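Local coordinates for SusD superfamily protein (Bacteroides vulgatus ATCC 8482, PDB 3JQ0) that probably binds a nutrient, perhaps a glycan, at the outer membrane as a member of the SusD family, its ligand being unknown, at residues S227-I232 / T317-A322; G73-I78 / R120-V125. One frame throughout, in Å; residues are numbered along the deposited sequence.

Contact 1 (S227-I232 / T317-A322); sequences SSFKDI and TTSLKA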
# COMPACT_ATOMS: atom_id res chain seq x y z
N SER A 227 -13.49 -16.64 1.11
CA SER A 227 -14.70 -16.53 1.91
C SER A 227 -15.35 -15.16 1.78
O SER A 227 -16.53 -15.05 1.50
CB SER A 227 -14.41 -16.86 3.38
OG SER A 227 -13.40 -16.01 3.93
N SER A 228 -14.53 -14.12 1.96
CA SER A 228 -14.96 -12.76 1.68
C SER A 228 -13.76 -11.85 1.69
O SER A 228 -12.74 -12.15 2.28
CB SER A 228 -15.96 -12.24 2.71
OG SER A 228 -15.36 -12.02 3.97
N PHE A 229 -13.91 -10.72 1.03
CA PHE A 229 -12.92 -9.65 1.09
C PHE A 229 -12.63 -9.24 2.54
O PHE A 229 -11.49 -9.04 2.92
CB PHE A 229 -13.39 -8.49 0.21
CG PHE A 229 -12.42 -7.38 -0.00
CD1 PHE A 229 -11.34 -7.51 -0.84
CD2 PHE A 229 -12.68 -6.13 0.53
CE1 PHE A 229 -10.54 -6.46 -1.10
CE2 PHE A 229 -11.85 -5.07 0.25
CZ PHE A 229 -10.81 -5.23 -0.58
N LYS A 230 -13.68 -9.09 3.35
CA LYS A 230 -13.51 -8.70 4.71
C LYS A 230 -12.61 -9.66 5.51
O LYS A 230 -11.84 -9.23 6.38
CB LYS A 230 -14.89 -8.64 5.29
CG LYS A 230 -14.92 -8.16 6.64
CD LYS A 230 -16.38 -7.94 7.16
CE LYS A 230 -17.18 -6.87 6.35
NZ LYS A 230 -18.48 -6.45 7.02
N ASP A 231 -12.69 -10.95 5.23
CA ASP A 231 -11.89 -11.92 5.95
C ASP A 231 -10.38 -11.79 5.67
O ASP A 231 -9.59 -12.31 6.42
CB ASP A 231 -12.38 -13.32 5.67
CG ASP A 231 -13.76 -13.56 6.22
OD1 ASP A 231 -14.11 -13.11 7.34
OD2 ASP A 231 -14.58 -14.22 5.52
N ILE A 232 -10.01 -11.15 4.56
CA ILE A 232 -8.60 -10.90 4.30
C ILE A 232 -7.98 -10.11 5.44
O ILE A 232 -6.85 -10.35 5.88
CB ILE A 232 -8.41 -10.10 2.98
CG1 ILE A 232 -8.96 -10.85 1.77
CG2 ILE A 232 -6.96 -9.74 2.78
CD1 ILE A 232 -9.10 -9.89 0.58
N THR A 317 -18.80 -2.00 0.36
CA THR A 317 -19.26 -1.72 1.72
C THR A 317 -18.33 -2.31 2.77
O THR A 317 -18.49 -2.02 3.96
CB THR A 317 -20.67 -2.20 1.90
OG1 THR A 317 -20.74 -3.58 1.57
CG2 THR A 317 -21.63 -1.41 1.02
N THR A 318 -17.34 -3.10 2.36
CA THR A 318 -16.26 -3.49 3.27
C THR A 318 -15.24 -2.34 3.37
O THR A 318 -14.72 -2.05 4.46
CB THR A 318 -15.63 -4.82 2.83
OG1 THR A 318 -16.58 -5.86 2.99
CG2 THR A 318 -14.37 -5.13 3.61
N SER A 319 -14.93 -1.69 2.26
CA SER A 319 -13.94 -0.61 2.25
C SER A 319 -14.44 0.70 2.80
O SER A 319 -13.67 1.45 3.42
CB SER A 319 -13.46 -0.37 0.81
OG SER A 319 -12.80 -1.52 0.27
N LEU A 320 -15.73 1.00 2.56
CA LEU A 320 -16.35 2.28 2.91
C LEU A 320 -17.68 2.04 3.55
O LEU A 320 -18.40 1.12 3.15
CB LEU A 320 -16.57 3.12 1.66
CG LEU A 320 -15.35 3.51 0.86
CD1 LEU A 320 -15.72 4.17 -0.48
CD2 LEU A 320 -14.40 4.37 1.67
N LYS A 321 -18.07 2.94 4.45
CA LYS A 321 -19.46 2.99 4.92
C LYS A 321 -20.01 4.37 4.66
O LYS A 321 -19.38 5.38 4.98
CB LYS A 321 -19.63 2.60 6.39
CG LYS A 321 -21.11 2.60 6.82
CD LYS A 321 -21.36 1.88 8.15
CE LYS A 321 -22.85 1.59 8.42
NZ LYS A 321 -23.02 0.27 9.10
N ALA A 322 -21.22 4.41 4.11
CA ALA A 322 -21.93 5.67 3.93
C ALA A 322 -22.61 6.06 5.24
O ALA A 322 -23.37 5.27 5.81
CB ALA A 322 -22.98 5.52 2.80
O HOH W 1 -16.34 -8.53 2.13
O HOH W 2 -19.47 -4.20 5.61

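Contact 2 (G73-I78 / R120-V125); sequences GDMYKI and RSWGDV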
# COMPACT_ATOMS: atom_id res chain seq x y z
N GLY A 73 11.52 10.17 5.02
CA GLY A 73 10.68 9.28 5.80
C GLY A 73 11.40 8.57 6.93
O GLY A 73 10.91 7.54 7.37
N ASP A 74 12.54 9.10 7.37
CA ASP A 74 13.36 8.51 8.38
C ASP A 74 13.88 7.11 7.98
O ASP A 74 14.18 6.28 8.83
CB ASP A 74 12.60 8.51 9.69
CG ASP A 74 13.47 8.30 10.83
OD1 ASP A 74 14.63 8.77 10.83
OD2 ASP A 74 13.01 7.59 11.75
N MSE A 75 13.99 6.86 6.68
CA MSE A 75 14.41 5.52 6.22
C MSE A 75 15.90 5.23 6.35
O MSE A 75 16.28 4.07 6.49
CB MSE A 75 13.89 5.27 4.82
CG MSE A 75 12.40 5.08 4.77
SE MSE A 75 11.80 4.61 2.96
CE MSE A 75 11.04 6.25 2.44
N TYR A 76 16.73 6.27 6.35
CA TYR A 76 18.17 6.02 6.36
C TYR A 76 18.67 5.40 7.66
O TYR A 76 19.59 4.60 7.66
CB TYR A 76 19.00 7.24 6.03
CG TYR A 76 19.05 7.45 4.53
CD1 TYR A 76 19.95 6.74 3.75
CD2 TYR A 76 18.20 8.31 3.87
CE1 TYR A 76 20.02 6.89 2.36
CE2 TYR A 76 18.24 8.46 2.47
CZ TYR A 76 19.15 7.77 1.73
OH TYR A 76 19.18 7.96 0.38
N LYS A 77 18.06 5.71 8.79
CA LYS A 77 18.57 5.07 10.02
C LYS A 77 18.14 3.60 10.05
O LYS A 77 18.80 2.80 10.70
CB LYS A 77 18.27 5.84 11.29
CG LYS A 77 16.82 5.89 11.67
CD LYS A 77 16.75 6.61 13.04
CE LYS A 77 15.39 7.00 13.54
NZ LYS A 77 14.57 5.81 13.74
N ILE A 78 17.06 3.21 9.32
CA ILE A 78 16.76 1.78 9.14
C ILE A 78 17.79 1.12 8.26
O ILE A 78 18.32 0.06 8.58
CB ILE A 78 15.33 1.52 8.57
CG1 ILE A 78 14.26 2.40 9.26
CG2 ILE A 78 14.99 0.06 8.59
CD1 ILE A 78 12.89 2.27 8.68
N ARG A 120 11.15 5.97 -6.07
CA ARG A 120 9.87 6.41 -6.62
C ARG A 120 9.42 7.75 -6.05
O ARG A 120 8.65 8.47 -6.67
CB ARG A 120 8.81 5.33 -6.41
CG ARG A 120 9.06 4.05 -7.20
CD ARG A 120 7.97 3.03 -6.96
NE ARG A 120 8.11 2.47 -5.62
CZ ARG A 120 7.23 1.62 -5.10
NH1 ARG A 120 6.16 1.27 -5.79
NH2 ARG A 120 7.41 1.16 -3.87
N SER A 121 9.90 8.06 -4.85
CA SER A 121 9.42 9.23 -4.10
C SER A 121 10.36 10.43 -4.23
O SER A 121 9.91 11.53 -4.51
CB SER A 121 9.16 8.85 -2.64
OG SER A 121 8.13 7.87 -2.60
N TRP A 122 11.66 10.23 -4.00
CA TRP A 122 12.68 11.27 -4.07
C TRP A 122 13.62 11.23 -5.29
O TRP A 122 14.20 12.24 -5.60
CB TRP A 122 13.47 11.36 -2.76
CG TRP A 122 12.69 12.03 -1.65
CD1 TRP A 122 12.58 13.41 -1.48
CD2 TRP A 122 11.87 11.43 -0.62
NE1 TRP A 122 11.79 13.67 -0.40
CE2 TRP A 122 11.30 12.49 0.11
CE3 TRP A 122 11.56 10.13 -0.27
CZ2 TRP A 122 10.47 12.24 1.21
CZ3 TRP A 122 10.72 9.91 0.81
CH2 TRP A 122 10.19 10.96 1.51
N GLY A 123 13.70 10.09 -5.98
CA GLY A 123 14.47 10.00 -7.23
C GLY A 123 15.92 9.71 -6.96
O GLY A 123 16.31 8.60 -6.60
N ASP A 124 16.78 10.72 -7.19
CA ASP A 124 18.21 10.64 -6.93
C ASP A 124 18.42 10.73 -5.41
O ASP A 124 17.97 11.69 -4.81
CB ASP A 124 18.97 11.80 -7.57
CG ASP A 124 18.88 11.89 -9.08
OD1 ASP A 124 18.28 11.05 -9.75
OD2 ASP A 124 19.53 12.83 -9.58
N VAL A 125 19.06 9.73 -4.82
CA VAL A 125 19.25 9.70 -3.37
C VAL A 125 20.63 9.15 -3.06
O VAL A 125 21.27 8.51 -3.90
CB VAL A 125 18.14 8.82 -2.66
CG1 VAL A 125 16.75 9.43 -2.87
CG2 VAL A 125 18.19 7.33 -3.09

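Contact 1 (S227-I232 / T317-A322)
T318 meets both F229 and K230, and its two branches divide the work. Its methyl, CG2, lies at the edge of the phenyl ring, 3.7 Å from F229 CD2, and packs as well on the start of the lysine side chain, where K230 CB is 3.9 Å away. This methyl is anti to the backbone N of its own residue, while the hydroxyl stands beside that N (chi1 -68°), a setting that lets OG1 bond back to T314 O one helical turn earlier. A beta-branched residue suits the spot because one branch serves the ring and the other the polar side. In F229, CG is anti to the backbone N (chi1 -172°), which brings the CD2 and CE2 edge against T318 and S319; S319 OG is 3.7 Å from F229 CE2 and is itself bonded to R315 O.

No direct hydrogen bond joins the segments, but two waters do. One accepts from K230 N at 3.0 Å and also bonds T318 OG1 at 2.8 Å. The other accepts from K230 NZ and donates to T317 O. The lysine reaches it with a bent chain, K230 CE passing 3.6 Å from T318 OG1. Were T318 replaced by an alanine, the edge of F229 would probably lose its methyl neighbour, and both the first water and T314 O the hydroxyl they share.

At the start of this weakly bonded helix S228 is the N-cap: its OG accepts from D231 N and donates to D231 OD2, which S227 OG reaches from the opposite face of the carboxylate. The arrangement is water-bridged packing of a short capped helix, 229-233, against the junction where helix 315-319 passes into strand 320-326, antiparallel to 332-339; F233 meets the F229 ring edge-to-face, and R363 of strand 359-363 touches F229.

Contact 2 (G73-I78 / R120-V125)
W122, in the last part of helix 97-122, presents its six-membered ring to M75, at the start of helix 75-91, and to G73 just before it. CZ3 is 4.0 Å from the terminal methyl, CE, of selenomethionine M75, which arrives near the ring plane at the edge. That chain is extended through chi2 (-175°) and bends at chi3; long, flexible and apolar, it suits surroundings that include L33, L114 and L118. The neighbouring W122 CH2 lies 3.8 Å from G73 N, an oblique approach. Positive phi favours glycine at G73, and a side chain there would crowd M75 CE. At the other end of the indole, NE1 donates to P474 O.

The two helices, 75-91 and 97-122, follow one another in the largely helical, TPR-related scaffold of the SusD family, and here the beginning of the first packs beside the end of the second. G123 then leaves helical geometry with positive phi (86°), letting the chain turn away, and D124 OD1 accepts from A149 N. V125 sets its CB 3.3 Å from Y76 OH, with CG2 at 3.7 Å from the same oxygen; a compact valine lets the tyrosine hydroxyl lie close, its hydrogen bond being made to V126 O.

Along the chain both segments of contact 2 precede those of contact 1, and the two contacts flank the middle of the molecule. Their centres are 33 Å apart and their nearest atoms about 19 Å, so neither touches the other. They share no helix or strand. Contact 2 joins the successive helices 75-91 and 97-122, with 41 mostly helical residues between its segments, whereas contact 1 bridges 84 residues with little regular structure and brings helix 229-233 to the junction of helix 315-319 with strand 320-326. One therefore belongs to the helical scaffold, the other to a more irregular part of this single-chain assembly.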